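Local coordinates for protein probable serine protease HTRA3 (Homo sapiens, PDB 2P3W) that probably cleaves proteins as a secreted serine protease of the HtrA family, its PDZ domain binding the hydrophobic C-terminal ends of peptide ligands, at residues A[52-65]-A[76-89]. Numbering follows the deposited sequence.
Sequences GIQDGDIIVKVNGR and AVLTESPLLLEVRR
Arg89 sends CG out opposite its own backbone N (chi1 -178°) and then bends at chi3 (-68°), which brings its guanidinium side-on to Asp57. Arg89 NE donates to Asp57 OD1 at 2.8 Å and Arg89 NH2 to Asp57 OD2 at 2.9 Å, each on a syn lone pair with the two flat groups nearly coplanar. The same Arg89 NH2 also reaches Gly52 O, on the glycine that closes helix 47-51 in a Schellman motif, while the Gln54 amide stacks over one guanidinium face, the two planes 7° apart. Asp57 OD2 also accepts from Gln54 N, which comes from above the carboxylate plane, and thus ties the 54-57 type II turn to the strand.

At the far end Arg65 grips the Glu80 carboxylate end-on: Arg65 NH1 donates to Glu80 OE1 (3.1 Å) and Arg65 NH2 to Glu80 OE2 (2.7 Å), a salt bridge. Asn63 ND2 comes to OE1 from the opposite face of the carboxylate, and Asn63 OD1 takes Leu84 N at 2.8 Å, so this one amide links the type I' turn both to the strand and to the end of helix 70-79.

Between these clusters strands 58-62 and 83-89 run antiparallel, with a beta bulge at Val60. Val60 CG2 sits 3.6 Å from Arg88 CZ, over the face of a guanidinium that is also bridged to Glu86 and Asp93. On the buried face Val62 CG2 packs 3.7 Å from Leu85 CD2, joined by Ile59, Val87 and Leu83, with Ala76 closing in from the helix. Both strands belong to the curled antiparallel sheet of the PDZ fold, and their connection carries helix 70-79, which in PDZ domains flanks the peptide groove; here its Val77 touches Val112 of the second subunit.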
loop_
_atom_site.group_PDB
_atom_site.type_symbol
_atom_site.label_atom_id
_atom_site.label_comp_id
_atom_site.label_asym_id
_atom_site.label_seq_id
_atom_site.Cartn_x
_atom_site.Cartn_y
_atom_site.Cartn_z
ATOM N N GLY A 52 -15.494 0.481 -4.055
ATOM C CA GLY A 52 -15.914 1.896 -4.159
ATOM C C GLY A 52 -15.395 2.865 -3.113
ATOM O O GLY A 52 -15.787 4.040 -3.086
ATOM N N ILE A 53 -14.539 2.388 -2.231
ATOM C CA ILE A 53 -13.931 3.255 -1.236
ATOM C C ILE A 53 -12.924 4.195 -1.931
ATOM O O ILE A 53 -12.264 3.813 -2.908
ATOM C CB ILE A 53 -13.325 2.412 -0.112
ATOM C CG1 ILE A 53 -14.498 1.733 0.684
ATOM C CG2 ILE A 53 -12.443 3.272 0.792
ATOM C CD1 ILE A 53 -14.110 0.800 1.750
ATOM N N GLN A 54 -12.850 5.430 -1.439
ATOM C CA GLN A 54 -12.048 6.492 -2.051
ATOM C C GLN A 54 -11.232 7.206 -0.988
ATOM O O GLN A 54 -11.641 7.287 0.174
ATOM C CB GLN A 54 -12.944 7.483 -2.769
ATOM C CG GLN A 54 -13.595 6.871 -3.996
ATOM C CD GLN A 54 -14.717 7.695 -4.593
ATOM O OE1 GLN A 54 -14.930 8.860 -4.213
ATOM N NE2 GLN A 54 -15.429 7.109 -5.581
ATOM N N ASP A 55 -10.070 7.745 -1.372
ATOM C CA ASP A 55 -9.300 8.468 -0.368
ATOM C C ASP A 55 -10.082 9.694 0.125
ATOM O O ASP A 55 -10.903 10.293 -0.586
ATOM C CB ASP A 55 -7.872 8.787 -0.820
ATOM C CG ASP A 55 -7.811 9.480 -2.146
ATOM O OD1 ASP A 55 -8.629 10.389 -2.395
ATOM O OD2 ASP A 55 -6.911 9.141 -2.929
ATOM N N GLY A 56 -9.893 10.002 1.397
ATOM C CA GLY A 56 -10.655 11.038 2.070
ATOM C C GLY A 56 -11.862 10.490 2.832
ATOM O O GLY A 56 -12.442 11.207 3.662
ATOM N N ASP A 57 -12.268 9.255 2.515
ATOM C CA ASP A 57 -13.401 8.600 3.178
ATOM C C ASP A 57 -13.074 8.429 4.648
ATOM O O ASP A 57 -11.910 8.246 5.015
ATOM C CB ASP A 57 -13.677 7.241 2.549
ATOM C CG ASP A 57 -14.452 7.318 1.261
ATOM O OD1 ASP A 57 -14.859 8.423 0.844
ATOM O OD2 ASP A 57 -14.699 6.223 0.700
ATOM N N ILE A 58 -14.070 8.536 5.515
ATOM C CA ILE A 58 -13.870 8.155 6.923
ATOM C C ILE A 58 -14.727 6.938 7.240
ATOM O O ILE A 58 -15.945 6.986 7.084
ATOM C CB ILE A 58 -14.190 9.326 7.880
ATOM C CG1 ILE A 58 -13.285 10.532 7.601
ATOM C CG2 ILE A 58 -14.023 8.899 9.349
ATOM C CD1 ILE A 58 -13.729 11.849 8.194
ATOM N N ILE A 59 -14.098 5.875 7.733
ATOM C CA ILE A 59 -14.768 4.630 8.072
ATOM C C ILE A 59 -15.144 4.751 9.543
ATOM O O ILE A 59 -14.278 4.964 10.409
ATOM C CB ILE A 59 -13.875 3.387 7.790
ATOM C CG1 ILE A 59 -13.432 3.361 6.311
ATOM C CG2 ILE A 59 -14.619 2.117 8.160
ATOM C CD1 ILE A 59 -12.383 2.355 5.991
ATOM N N VAL A 60 -16.450 4.672 9.834
ATOM C CA VAL A 60 -16.948 4.877 11.189
ATOM C C VAL A 60 -17.510 3.640 11.906
ATOM O O VAL A 60 -17.553 3.625 13.128
ATOM C CB VAL A 60 -17.947 6.044 11.244
ATOM C CG1 VAL A 60 -17.239 7.334 10.789
ATOM C CG2 VAL A 60 -19.164 5.773 10.382
ATOM N N LYS A 61 -17.914 2.611 11.161
ATOM C CA LYS A 61 -18.372 1.361 11.744
ATOM C C LYS A 61 -17.987 0.182 10.870
ATOM O O LYS A 61 -17.799 0.323 9.661
ATOM C CB LYS A 61 -19.896 1.355 11.910
ATOM C CG LYS A 61 -20.404 2.319 12.950
ATOM C CD LYS A 61 -21.884 2.064 13.269
ATOM C CE LYS A 61 -22.342 2.920 14.446
ATOM N NZ LYS A 61 -21.792 2.416 15.748
ATOM N N VAL A 62 -17.817 -0.964 11.513
ATOM C CA VAL A 62 -17.615 -2.231 10.814
ATOM C C VAL A 62 -18.583 -3.252 11.407
ATOM O O VAL A 62 -18.610 -3.455 12.621
ATOM C CB VAL A 62 -16.154 -2.720 10.900
ATOM C CG1 VAL A 62 -15.655 -2.810 12.345
ATOM C CG2 VAL A 62 -15.976 -4.064 10.200
ATOM N N ASN A 63 -19.412 -3.843 10.545
ATOM C CA ASN A 63 -20.426 -4.815 10.980
ATOM C C ASN A 63 -21.239 -4.272 12.174
ATOM O O ASN A 63 -21.588 -4.993 13.117
ATOM C CB ASN A 63 -19.752 -6.182 11.224
ATOM C CG ASN A 63 -19.228 -6.811 9.931
ATOM O OD1 ASN A 63 -19.706 -6.502 8.833
ATOM N ND2 ASN A 63 -18.245 -7.703 10.046
ATOM N N GLY A 64 -21.572 -2.986 12.107
ATOM C CA GLY A 64 -22.346 -2.327 13.167
ATOM C C GLY A 64 -21.594 -1.835 14.398
ATOM O O GLY A 64 -22.184 -1.214 15.274
ATOM N N ARG A 65 -20.299 -2.098 14.482
ATOM C CA ARG A 65 -19.515 -1.698 15.631
ATOM C C ARG A 65 -18.767 -0.409 15.370
ATOM O O ARG A 65 -18.106 -0.276 14.339
ATOM C CB ARG A 65 -18.516 -2.782 15.972
ATOM C CG ARG A 65 -19.155 -4.105 16.290
ATOM C CD ARG A 65 -18.155 -5.027 16.925
ATOM N NE ARG A 65 -16.937 -5.082 16.115
ATOM C CZ ARG A 65 -16.759 -5.854 15.051
ATOM N NH1 ARG A 65 -17.712 -6.683 14.637
ATOM N NH2 ARG A 65 -15.604 -5.802 14.407
ATOM N N ALA A 76 -10.469 -6.358 12.635
ATOM C CA ALA A 76 -11.620 -6.782 11.798
ATOM C C ALA A 76 -11.197 -7.399 10.468
ATOM O O ALA A 76 -11.730 -8.430 10.054
ATOM C CB ALA A 76 -12.557 -5.648 11.571
ATOM N N VAL A 77 -10.235 -6.784 9.794
ATOM C CA VAL A 77 -9.691 -7.332 8.547
ATOM C C VAL A 77 -9.091 -8.732 8.742
ATOM O O VAL A 77 -9.187 -9.589 7.884
ATOM C CB VAL A 77 -8.647 -6.375 7.952
ATOM C CG1 VAL A 77 -7.964 -6.967 6.803
ATOM C CG2 VAL A 77 -9.313 -5.082 7.537
ATOM N N LEU A 78 -8.499 -8.944 9.893
ATOM C CA LEU A 78 -7.854 -10.211 10.221
ATOM C C LEU A 78 -8.858 -11.288 10.546
ATOM O O LEU A 78 -8.565 -12.477 10.365
ATOM C CB LEU A 78 -6.942 -9.980 11.432
ATOM C CG LEU A 78 -6.077 -11.124 11.949
ATOM C CD1 LEU A 78 -5.108 -11.648 10.865
ATOM C CD2 LEU A 78 -5.326 -10.670 13.195
ATOM N N THR A 79 -10.033 -10.895 11.042
ATOM C CA THR A 79 -10.944 -11.854 11.668
ATOM C C THR A 79 -12.323 -12.069 11.020
ATOM O O THR A 79 -12.933 -13.138 11.215
ATOM C CB THR A 79 -11.143 -11.519 13.180
ATOM O OG1 THR A 79 -11.766 -10.244 13.326
ATOM C CG2 THR A 79 -9.819 -11.488 13.905
ATOM N N GLU A 80 -12.826 -11.067 10.314
ATOM C CA GLU A 80 -14.172 -11.097 9.773
ATOM C C GLU A 80 -14.141 -11.002 8.244
ATOM O O GLU A 80 -13.223 -10.472 7.651
ATOM C CB GLU A 80 -14.955 -9.944 10.336
ATOM C CG GLU A 80 -15.149 -10.089 11.853
ATOM C CD GLU A 80 -15.688 -8.829 12.452
ATOM O OE1 GLU A 80 -16.909 -8.609 12.349
ATOM O OE2 GLU A 80 -14.879 -8.066 13.034
ATOM N N SER A 81 -15.164 -11.582 7.623
ATOM C CA SER A 81 -15.292 -11.579 6.187
ATOM C C SER A 81 -16.735 -11.843 5.760
ATOM O O SER A 81 -17.340 -12.870 6.161
ATOM C CB SER A 81 -14.402 -12.657 5.580
ATOM O OG SER A 81 -14.383 -12.550 4.155
ATOM N N PRO A 82 -17.309 -10.936 4.941
ATOM C CA PRO A 82 -16.803 -9.658 4.487
ATOM C C PRO A 82 -16.993 -8.655 5.622
ATOM O O PRO A 82 -17.531 -9.011 6.676
ATOM C CB PRO A 82 -17.717 -9.310 3.307
ATOM C CG PRO A 82 -19.010 -9.928 3.715
ATOM C CD PRO A 82 -18.656 -11.205 4.423
ATOM N N LEU A 83 -16.619 -7.416 5.364
ATOM C CA LEU A 83 -16.786 -6.295 6.278
ATOM C C LEU A 83 -17.830 -5.334 5.711
ATOM O O LEU A 83 -17.650 -4.787 4.601
ATOM C CB LEU A 83 -15.456 -5.552 6.433
ATOM C CG LEU A 83 -14.219 -6.346 6.913
ATOM C CD1 LEU A 83 -13.067 -5.361 7.170
ATOM C CD2 LEU A 83 -14.537 -7.095 8.130
ATOM N N LEU A 84 -18.900 -5.114 6.482
ATOM C CA LEU A 84 -19.885 -4.083 6.169
ATOM C C LEU A 84 -19.383 -2.773 6.769
ATOM O O LEU A 84 -19.462 -2.564 7.972
ATOM C CB LEU A 84 -21.264 -4.494 6.693
ATOM C CG LEU A 84 -21.860 -5.770 6.087
ATOM C CD1 LEU A 84 -23.044 -6.250 6.891
ATOM C CD2 LEU A 84 -22.265 -5.560 4.640
ATOM N N LEU A 85 -18.860 -1.902 5.908
ATOM C CA LEU A 85 -18.175 -0.688 6.348
ATOM C C LEU A 85 -19.068 0.516 6.115
ATOM O O LEU A 85 -19.504 0.730 4.992
ATOM C CB LEU A 85 -16.853 -0.504 5.602
ATOM C CG LEU A 85 -15.781 -1.601 5.809
ATOM C CD1 LEU A 85 -14.522 -1.341 5.042
ATOM C CD2 LEU A 85 -15.478 -1.758 7.288
ATOM N N GLU A 86 -19.320 1.268 7.182
ATOM C CA GLU A 86 -20.075 2.517 7.151
ATOM C C GLU A 86 -19.076 3.644 6.960
ATOM O O GLU A 86 -18.125 3.778 7.734
ATOM C CB GLU A 86 -20.803 2.693 8.491
ATOM C CG GLU A 86 -21.837 3.834 8.629
ATOM C CD GLU A 86 -22.672 3.699 9.930
ATOM O OE1 GLU A 86 -23.278 2.627 10.176
ATOM O OE2 GLU A 86 -22.704 4.657 10.730
ATOM N N VAL A 87 -19.301 4.452 5.933
ATOM C CA VAL A 87 -18.364 5.483 5.532
ATOM C C VAL A 87 -19.062 6.844 5.462
ATOM O O VAL A 87 -20.200 6.966 5.029
ATOM C CB VAL A 87 -17.766 5.139 4.138
ATOM C CG1 VAL A 87 -17.232 6.374 3.412
ATOM C CG2 VAL A 87 -16.713 4.011 4.244
ATOM N N ARG A 88 -18.353 7.864 5.925
ATOM C CA ARG A 88 -18.744 9.252 5.742
ATOM C C ARG A 88 -17.916 9.825 4.609
ATOM O O ARG A 88 -16.675 9.817 4.694
ATOM C CB ARG A 88 -18.448 10.059 7.002
ATOM C CG ARG A 88 -19.116 9.549 8.249
ATOM C CD ARG A 88 -20.591 9.819 8.239
ATOM N NE ARG A 88 -21.201 9.227 9.426
ATOM C CZ ARG A 88 -21.839 8.054 9.470
ATOM N NH1 ARG A 88 -21.981 7.301 8.379
ATOM N NH2 ARG A 88 -22.345 7.632 10.634
ATOM N N ARG A 89 -18.591 10.341 3.576
ATOM C CA ARG A 89 -17.936 10.986 2.439
ATOM C C ARG A 89 -18.557 12.360 2.241
ATOM O O ARG A 89 -19.622 12.466 1.691
ATOM C CB ARG A 89 -18.121 10.137 1.184
ATOM C CG ARG A 89 -17.423 10.713 -0.069
ATOM C CD ARG A 89 -17.612 9.840 -1.250
ATOM N NE ARG A 89 -16.902 8.565 -1.087
ATOM C CZ ARG A 89 -17.073 7.503 -1.879
ATOM N NH1 ARG A 89 -17.943 7.538 -2.879
ATOM N NH2 ARG A 89 -16.400 6.394 -1.645
HETATM O O HOH W 1 -18.102 4.968 -4.386
HETATM O O HOH W 2 -15.416 12.431 4.559
HETATM O O HOH W 3 -20.409 -9.005 7.285
HETATM O O HOH W 4 -21.262 -1.215 9.869
#